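Local coordinates for protein putative acetyltransferase Sthe_0691 (Sphaerobacter thermophilus, PDB 3SHP) that is a putative acetyltransferase, probably of the GNAT superfamily, that would transfer an acetyl group from acetyl-CoA to an acceptor not yet identified, at residues 86-91 with 123-128; 101-106 with 131-136. One frame throughout, in Å; residues are numbered along the deposited sequence.

Contact 1 of 2, residues 86-91 with 123-128; sequences SLRFHM and TVEIAA
Two parallel strands begin as a regular ladder and then diverge. CA atoms of Ser86 and Thr123 are 4.6 Å apart, whereas those of Phe89 and Ile126 are 8.4 Å apart, and the short axes cross at -24°. In the tight half, Leu87 N donates to Thr123 O at 2.8 Å, and Leu87 O receives Glu125 N at 3.2 Å; both bonds run nearly along their C=O axes. On one face Leu87 and Val124 lie side by side, CG of the leucine 3.9 Å from CG2 of the valine, while the edge of the Phe89 ring meets Val124 CG1 obliquely. On the other face Arg88 takes the crowded first torsion (chi1 77°) and bends at chi3, so its side-on edge grips both oxygens of Glu125: NE to OE1 at 2.9 Å and NH1 to OE2 at 2.9 Å. The acceptors lie near the guanidinium plane, yet that plane is turned 64° from the carboxylate, whose oxygens are met from above. Glu125 OE2 also pairs with Arg41, and Arg88 NH2 reaches Asn38 O, so this buried charge cluster is shared. An alanine at Arg88 would remove both donors to Glu125 and would probably leave its buried carboxylate less well compensated, with Arg41 remaining. The loose half has water in place of direct bonding: Phe89 N donates at 2.8 Å to a water that in turn donates to Glu125 O. Such splaying is consistent with the parallel strand pair of GNAT acetyltransferases, whose gap receives acetyl-CoA in relatives. Strand 72-80 flanks 86-91, strand 157-167 flanks 123-127, and helix 98-116 covers Leu87 and Phe89.

Contact 2 of 2, residues 101-106 with 131-136; sequences LRAEAL and QRTLAA
Thr133 has more surface buried here than any other residue, and its two branches do different work. With chi1 at -52°, OG1 stands beside the backbone N and CG2 lies anti to it. OG1 accepts a bond from Arg102 NE at 3.0 Å, nearly straight (167° at the hydrogen) and close to the guanidinium plane, the two side chains crossing at about a right angle. The bend at chi3 of Arg102 brings NE to the hydroxyl. Asp99 completes this polar group: its OD1 bonds to Thr133 OG1 and forms a salt bridge with Arg102 NH2, while OD2 bonds to Arg132 N at the start of the other helix. The methyl of Thr133 serves the apolar side, where Leu106 CD2 comes across it, 3.9 Å from CG2.

Ala103 sets the spacing. Its CA is 4.1 Å from the CA of Thr133, and its methyl points to the other helix, meeting Arg132 O at 3.5 Å and Arg132 CB at 3.8 Å. Ala136 answers with its own methyl, 3.5 Å from Ala103 O. With such small side chains where the helices come closest, the short axes approach to 7.9 Å, and their directions differ by 14°. This nearly parallel pair is that of a beta-alpha-beta-alpha run, each helix following one of two adjacent parallel strands, as in the GNAT fold.

Leu106 extends the interface toward the sheet. Its CG is anti to the backbone N, which carries CD2 over Thr133 and to within 4.4 Å of Ala136 CB. Beneath it, Ile126 of strand 121-127 touches both Leu106 and Thr133, and Phe89 of strand 84-91 packs against Leu106 and Arg102.

Overall arrangement
The segments alternate along the chain, 86-91, 101-106, 123-128 and 131-136, so the two contacts interlock. Contact 1 pairs strands 84-91 and 121-127 near the centre of the molecule; contact 2 pairs helices 98-116 and 131-139, each coming after one of those strands. Their centres are 10 Å apart, and the layers touch directly: Met91 CE lies 3.6 Å from Arg102 N, and Ile126 CG2 lies 3.4 Å from Leu134 CD2. The two helices of contact 2 form a layer over the face of the mixed sheet that carries Leu87, Val124 and Ile126. If the protein binds acetyl-CoA as GNAT relatives do, the cofactor would probably enter where the strands splay and the helices begin.

Contact 1 of 2, residues 86-91 with 123-128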
ATOM      1  N   SER A  86     -26.072   2.736  18.882  1.00 25.16           N
ATOM      2  CA  SER A  86     -25.763   2.722  17.466  1.00 24.40           C
ATOM      3  C   SER A  86     -25.231   1.339  17.115  1.00 23.81           C
ATOM      4  O   SER A  86     -24.490   0.741  17.894  1.00 24.22           O
ATOM      5  CB  SER A  86     -24.719   3.795  17.149  1.00 24.94           C
ATOM      6  OG  SER A  86     -25.179   5.068  17.574  1.00 25.26           O
ATOM      7  N   LEU A  87     -25.599   0.831  15.949  1.00 22.83           N
ATOM      8  CA  LEU A  87     -25.199  -0.518  15.560  1.00 22.58           C
ATOM      9  C   LEU A  87     -25.112  -0.763  14.068  1.00 21.92           C
ATOM     10  O   LEU A  87     -25.758  -0.086  13.261  1.00 21.82           O
ATOM     11  CB  LEU A  87     -26.123  -1.565  16.156  1.00 22.87           C
ATOM     12  CG  LEU A  87     -27.608  -1.434  15.914  1.00 25.36           C
ATOM     13  CD1 LEU A  87     -28.199  -2.819  15.739  1.00 28.17           C
ATOM     14  CD2 LEU A  87     -28.262  -0.696  17.100  1.00 27.15           C
ATOM     15  N   ARG A  88     -24.305  -1.747  13.730  1.00 21.29           N
ATOM     16  CA  ARG A  88     -24.127  -2.178  12.362  1.00 22.58           C
ATOM     17  C   ARG A  88     -23.859  -3.678  12.386  1.00 22.57           C
ATOM     18  O   ARG A  88     -23.482  -4.232  13.423  1.00 22.94           O
ATOM     19  CB  ARG A  88     -22.978  -1.392  11.686  1.00 22.77           C
ATOM     20  CG  ARG A  88     -21.523  -1.787  12.032  1.00 23.89           C
ATOM     21  CD  ARG A  88     -20.491  -1.268  10.942  1.00 23.49           C
ATOM     22  NE  ARG A  88     -20.530   0.196  10.808  1.00 24.58           N
ATOM     23  CZ  ARG A  88     -19.836   1.051  11.567  1.00 24.55           C
ATOM     24  NH1 ARG A  88     -19.978   2.368  11.395  1.00 22.55           N
ATOM     25  NH2 ARG A  88     -19.001   0.597  12.505  1.00 23.76           N
ATOM     26  N   PHE A  89     -24.070  -4.335  11.264  1.00 22.58           N
ATOM     27  CA  PHE A  89     -23.930  -5.784  11.190  1.00 23.25           C
ATOM     28  C   PHE A  89     -22.807  -6.099  10.228  1.00 23.58           C
ATOM     29  O   PHE A  89     -22.611  -5.374   9.248  1.00 23.87           O
ATOM     30  CB  PHE A  89     -25.223  -6.427  10.668  1.00 22.70           C
ATOM     31  CG  PHE A  89     -26.421  -6.176  11.541  1.00 24.37           C
ATOM     32  CD1 PHE A  89     -26.732  -7.039  12.583  1.00 24.92           C
ATOM     33  CD2 PHE A  89     -27.230  -5.068  11.327  1.00 25.50           C
ATOM     34  CE1 PHE A  89     -27.837  -6.813  13.395  1.00 26.48           C
ATOM     35  CE2 PHE A  89     -28.335  -4.820  12.142  1.00 28.23           C
ATOM     36  CZ  PHE A  89     -28.648  -5.705  13.178  1.00 27.59           C
ATOM     37  N   HIS A  90     -22.086  -7.178  10.505  1.00 24.20           N
ATOM     38  CA  HIS A  90     -21.036  -7.673   9.631  1.00 25.25           C
ATOM     39  C   HIS A  90     -21.370  -9.140   9.408  1.00 25.28           C
ATOM     40  O   HIS A  90     -21.266  -9.924  10.338  1.00 26.05           O
ATOM     41  CB  HIS A  90     -19.661  -7.573  10.296  1.00 25.58           C
ATOM     42  CG  HIS A  90     -19.235  -6.181  10.639  1.00 27.84           C
ATOM     43  ND1 HIS A  90     -18.618  -5.344   9.729  1.00 30.93           N
ATOM     44  CD2 HIS A  90     -19.315  -5.481  11.797  1.00 29.01           C
ATOM     45  CE1 HIS A  90     -18.349  -4.187  10.309  1.00 30.36           C
ATOM     46  NE2 HIS A  90     -18.755  -4.247  11.567  1.00 29.40           N
HETATM   47  N   MSE A  91     -21.788  -9.516   8.204  1.00 25.20           N
HETATM   48  CA  MSE A  91     -22.166 -10.922   7.939  1.00 25.58           C
HETATM   49  C   MSE A  91     -21.015 -11.657   7.257  1.00 26.07           C
HETATM   50  O   MSE A  91     -20.243 -11.035   6.543  1.00 26.55           O
HETATM   51  CB  MSE A  91     -23.425 -10.999   7.064  1.00 24.70           C
HETATM   52  CG  MSE A  91     -24.568 -10.135   7.597  1.00 24.52           C
HETATM   53 SE   MSE A  91     -25.094 -10.597   9.422  0.75 20.52          SE
HETATM   54  CE  MSE A  91     -25.815 -12.338   9.036  1.00 20.06           C
ATOM     55  N   THR A 123     -29.943   3.734  16.424  1.00 25.51           N
ATOM     56  CA  THR A 123     -29.413   4.153  15.139  1.00 23.89           C
ATOM     57  C   THR A 123     -28.768   2.915  14.496  1.00 23.66           C
ATOM     58  O   THR A 123     -27.873   2.285  15.092  1.00 23.42           O
ATOM     59  CB  THR A 123     -28.385   5.320  15.320  1.00 23.46           C
ATOM     60  OG1 THR A 123     -29.019   6.435  15.964  1.00 22.86           O
ATOM     61  CG2 THR A 123     -27.824   5.809  13.990  1.00 21.58           C
ATOM     62  N   VAL A 124     -29.248   2.564  13.304  1.00 22.61           N
ATOM     63  CA  VAL A 124     -28.830   1.345  12.603  1.00 21.74           C
ATOM     64  C   VAL A 124     -28.420   1.639  11.151  1.00 21.47           C
ATOM     65  O   VAL A 124     -29.161   2.293  10.402  1.00 21.60           O
ATOM     66  CB  VAL A 124     -29.967   0.289  12.580  1.00 22.43           C
ATOM     67  CG1 VAL A 124     -29.452  -1.061  12.086  1.00 20.67           C
ATOM     68  CG2 VAL A 124     -30.606   0.134  13.986  1.00 23.77           C
ATOM     69  N   GLU A 125     -27.266   1.122  10.747  1.00 21.00           N
ATOM     70  CA  GLU A 125     -26.802   1.206   9.357  1.00 20.89           C
ATOM     71  C   GLU A 125     -27.422   0.069   8.559  1.00 21.63           C
ATOM     72  O   GLU A 125     -27.346  -1.110   8.992  1.00 21.32           O
ATOM     73  CB  GLU A 125     -25.280   1.058   9.286  1.00 20.49           C
ATOM     74  CG  GLU A 125     -24.493   2.182   9.913  1.00 21.27           C
ATOM     75  CD  GLU A 125     -22.984   2.137   9.530  1.00 22.15           C
ATOM     76  OE1 GLU A 125     -22.525   1.103   8.978  1.00 21.84           O
ATOM     77  OE2 GLU A 125     -22.264   3.134   9.794  1.00 21.37           O
ATOM     78  N   ILE A 126     -28.052   0.412   7.418  1.00 21.60           N
ATOM     79  CA  ILE A 126     -28.616  -0.582   6.508  1.00 21.68           C
ATOM     80  C   ILE A 126     -28.455  -0.141   5.056  1.00 22.05           C
ATOM     81  O   ILE A 126     -28.871   0.954   4.692  1.00 22.42           O
ATOM     82  CB  ILE A 126     -30.131  -0.846   6.762  1.00 22.05           C
ATOM     83  CG1 ILE A 126     -30.418  -1.106   8.254  1.00 21.11           C
ATOM     84  CG2 ILE A 126     -30.615  -2.044   5.911  1.00 20.84           C
ATOM     85  CD1 ILE A 126     -31.911  -1.136   8.591  1.00 18.47           C
ATOM     86  N   ALA A 127     -27.861  -0.991   4.223  1.00 21.43           N
ATOM     87  CA  ALA A 127     -27.619  -0.605   2.841  1.00 21.51           C
ATOM     88  C   ALA A 127     -28.944  -0.619   2.097  1.00 22.10           C
ATOM     89  O   ALA A 127     -29.803  -1.438   2.393  1.00 22.15           O
ATOM     90  CB  ALA A 127     -26.611  -1.549   2.173  1.00 20.76           C
ATOM     91  N   ALA A 128     -29.091   0.259   1.110  1.00 23.06           N
ATOM     92  CA  ALA A 128     -30.363   0.409   0.436  1.00 24.14           C
ATOM     93  C   ALA A 128     -30.801  -0.843  -0.309  1.00 24.83           C
ATOM     94  O   ALA A 128     -31.963  -0.957  -0.597  1.00 26.04           O
ATOM     95  CB  ALA A 128     -30.374   1.651  -0.494  1.00 23.44           C
TER
HETATM   96  O   HOH W   1     -27.683   6.524  18.258  1.00 30.29           O
HETATM   97  O   HOH W   2     -25.105  -2.856   9.138  1.00 25.63           O

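Contact 2 of 2, residues 101-106 with 131-136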
ATOM      1  N   LEU A 101     -30.687 -13.684   7.287  1.00 27.53           N
ATOM      2  CA  LEU A 101     -30.142 -13.907   8.615  1.00 26.92           C
ATOM      3  C   LEU A 101     -29.845 -12.578   9.321  1.00 25.89           C
ATOM      4  O   LEU A 101     -30.117 -12.448  10.513  1.00 26.38           O
ATOM      5  CB  LEU A 101     -28.882 -14.787   8.543  1.00 27.06           C
ATOM      6  CG  LEU A 101     -29.070 -16.183   7.913  1.00 27.88           C
ATOM      7  CD1 LEU A 101     -27.787 -16.964   7.925  1.00 29.97           C
ATOM      8  CD2 LEU A 101     -30.077 -16.968   8.646  1.00 26.82           C
ATOM      9  N   ARG A 102     -29.288 -11.603   8.604  1.00 24.72           N
ATOM     10  CA  ARG A 102     -29.173 -10.226   9.120  1.00 24.64           C
ATOM     11  C   ARG A 102     -30.512  -9.637   9.570  1.00 24.37           C
ATOM     12  O   ARG A 102     -30.604  -9.042  10.632  1.00 24.06           O
ATOM     13  CB  ARG A 102     -28.554  -9.280   8.080  1.00 24.90           C
ATOM     14  CG  ARG A 102     -28.062  -7.934   8.701  1.00 25.45           C
ATOM     15  CD  ARG A 102     -27.429  -7.006   7.660  1.00 25.32           C
ATOM     16  NE  ARG A 102     -28.029  -7.265   6.364  1.00 29.33           N
ATOM     17  CZ  ARG A 102     -27.351  -7.658   5.286  1.00 30.08           C
ATOM     18  NH1 ARG A 102     -26.026  -7.761   5.316  1.00 30.64           N
ATOM     19  NH2 ARG A 102     -28.012  -7.918   4.170  1.00 29.78           N
ATOM     20  N   ALA A 103     -31.541  -9.814   8.755  1.00 24.16           N
ATOM     21  CA  ALA A 103     -32.857  -9.289   9.060  1.00 25.05           C
ATOM     22  C   ALA A 103     -33.417  -9.910  10.352  1.00 25.49           C
ATOM     23  O   ALA A 103     -33.951  -9.211  11.194  1.00 25.33           O
ATOM     24  CB  ALA A 103     -33.808  -9.538   7.900  1.00 24.57           C
ATOM     25  N   GLU A 104     -33.267 -11.222  10.499  1.00 26.34           N
ATOM     26  CA  GLU A 104     -33.710 -11.912  11.712  1.00 26.78           C
ATOM     27  C   GLU A 104     -32.940 -11.373  12.918  1.00 25.88           C
ATOM     28  O   GLU A 104     -33.525 -11.107  13.949  1.00 25.80           O
ATOM     29  CB  GLU A 104     -33.567 -13.435  11.593  1.00 26.60           C
ATOM     30  CG  GLU A 104     -34.084 -14.154  12.837  1.00 29.28           C
ATOM     31  CD  GLU A 104     -34.230 -15.661  12.657  1.00 31.35           C
ATOM     32  OE1 GLU A 104     -34.788 -16.099  11.625  1.00 35.15           O
ATOM     33  OE2 GLU A 104     -33.796 -16.414  13.551  1.00 30.02           O
ATOM     34  N   ALA A 105     -31.631 -11.190  12.763  1.00 25.51           N
ATOM     35  CA  ALA A 105     -30.797 -10.669  13.839  1.00 25.03           C
ATOM     36  C   ALA A 105     -31.280  -9.277  14.274  1.00 24.92           C
ATOM     37  O   ALA A 105     -31.279  -8.958  15.460  1.00 24.46           O
ATOM     38  CB  ALA A 105     -29.352 -10.606  13.406  1.00 24.08           C
ATOM     39  N   LEU A 106     -31.679  -8.451  13.314  1.00 25.34           N
ATOM     40  CA  LEU A 106     -32.182  -7.116  13.635  1.00 25.85           C
ATOM     41  C   LEU A 106     -33.516  -7.216  14.382  1.00 26.65           C
ATOM     42  O   LEU A 106     -33.747  -6.468  15.348  1.00 26.57           O
ATOM     43  CB  LEU A 106     -32.326  -6.263  12.377  1.00 25.74           C
ATOM     44  CG  LEU A 106     -32.824  -4.812  12.584  1.00 27.16           C
ATOM     45  CD1 LEU A 106     -31.988  -4.088  13.635  1.00 28.85           C
ATOM     46  CD2 LEU A 106     -32.727  -4.045  11.287  1.00 28.53           C
ATOM     47  N   GLN A 131     -32.995  -5.605   1.316  1.00 31.42           N
ATOM     48  CA  GLN A 131     -34.473  -5.637   1.333  1.00 33.67           C
ATOM     49  C   GLN A 131     -35.111  -6.116   2.626  1.00 32.76           C
ATOM     50  O   GLN A 131     -35.940  -5.438   3.226  1.00 32.43           O
ATOM     51  CB  GLN A 131     -34.991  -6.534   0.205  1.00 34.81           C
ATOM     52  CG  GLN A 131     -35.774  -5.819  -0.844  1.00 40.68           C
ATOM     53  CD  GLN A 131     -36.686  -6.772  -1.643  1.00 48.24           C
ATOM     54  OE1 GLN A 131     -36.304  -7.916  -1.967  1.00 49.97           O
ATOM     55  NE2 GLN A 131     -37.901  -6.298  -1.961  1.00 50.64           N
ATOM     56  N   ARG A 132     -34.736  -7.323   3.017  1.00 32.55           N
ATOM     57  CA  ARG A 132     -35.289  -7.943   4.196  1.00 32.32           C
ATOM     58  C   ARG A 132     -34.883  -7.197   5.456  1.00 30.83           C
ATOM     59  O   ARG A 132     -35.703  -6.991   6.341  1.00 31.28           O
ATOM     60  CB  ARG A 132     -34.870  -9.402   4.244  1.00 33.23           C
ATOM     61  CG  ARG A 132     -35.443 -10.177   3.076  1.00 37.52           C
ATOM     62  CD  ARG A 132     -34.990 -11.597   3.093  1.00 43.96           C
ATOM     63  NE  ARG A 132     -35.228 -12.257   1.809  1.00 51.07           N
ATOM     64  CZ  ARG A 132     -36.373 -12.851   1.459  1.00 54.76           C
ATOM     65  NH1 ARG A 132     -37.422 -12.859   2.283  1.00 55.34           N
ATOM     66  NH2 ARG A 132     -36.475 -13.435   0.268  1.00 57.32           N
ATOM     67  N   THR A 133     -33.624  -6.779   5.530  1.00 28.71           N
ATOM     68  CA  THR A 133     -33.150  -6.003   6.673  1.00 26.94           C
ATOM     69  C   THR A 133     -33.887  -4.648   6.758  1.00 27.06           C
ATOM     70  O   THR A 133     -34.304  -4.223   7.832  1.00 26.58           O
ATOM     71  CB  THR A 133     -31.610  -5.835   6.627  1.00 26.20           C
ATOM     72  OG1 THR A 133     -31.005  -7.131   6.465  1.00 24.79           O
ATOM     73  CG2 THR A 133     -31.083  -5.195   7.906  1.00 23.85           C
ATOM     74  N   LEU A 134     -34.078  -3.984   5.623  1.00 27.31           N
ATOM     75  CA  LEU A 134     -34.886  -2.756   5.624  1.00 27.86           C
ATOM     76  C   LEU A 134     -36.297  -3.039   6.160  1.00 29.01           C
ATOM     77  O   LEU A 134     -36.829  -2.270   6.983  1.00 28.44           O
ATOM     78  CB  LEU A 134     -34.966  -2.156   4.223  1.00 26.98           C
ATOM     79  CG  LEU A 134     -33.628  -1.623   3.697  1.00 25.47           C
ATOM     80  CD1 LEU A 134     -33.780  -1.345   2.218  1.00 25.23           C
ATOM     81  CD2 LEU A 134     -33.185  -0.354   4.465  1.00 20.94           C
ATOM     82  N   ALA A 135     -36.893  -4.147   5.700  1.00 30.03           N
ATOM     83  CA  ALA A 135     -38.255  -4.472   6.124  1.00 30.79           C
ATOM     84  C   ALA A 135     -38.293  -4.792   7.615  1.00 31.22           C
ATOM     85  O   ALA A 135     -39.243  -4.407   8.304  1.00 31.29           O
ATOM     86  CB  ALA A 135     -38.829  -5.607   5.297  1.00 30.98           C
ATOM     87  N   ALA A 136     -37.257  -5.470   8.120  1.00 31.41           N
ATOM     88  CA  ALA A 136     -37.194  -5.773   9.558  1.00 31.53           C
ATOM     89  C   ALA A 136     -37.139  -4.474  10.345  1.00 31.51           C
ATOM     90  O   ALA A 136     -37.777  -4.356  11.370  1.00 32.22           O
ATOM     91  CB  ALA A 136     -35.991  -6.668   9.896  1.00 31.34           C
TER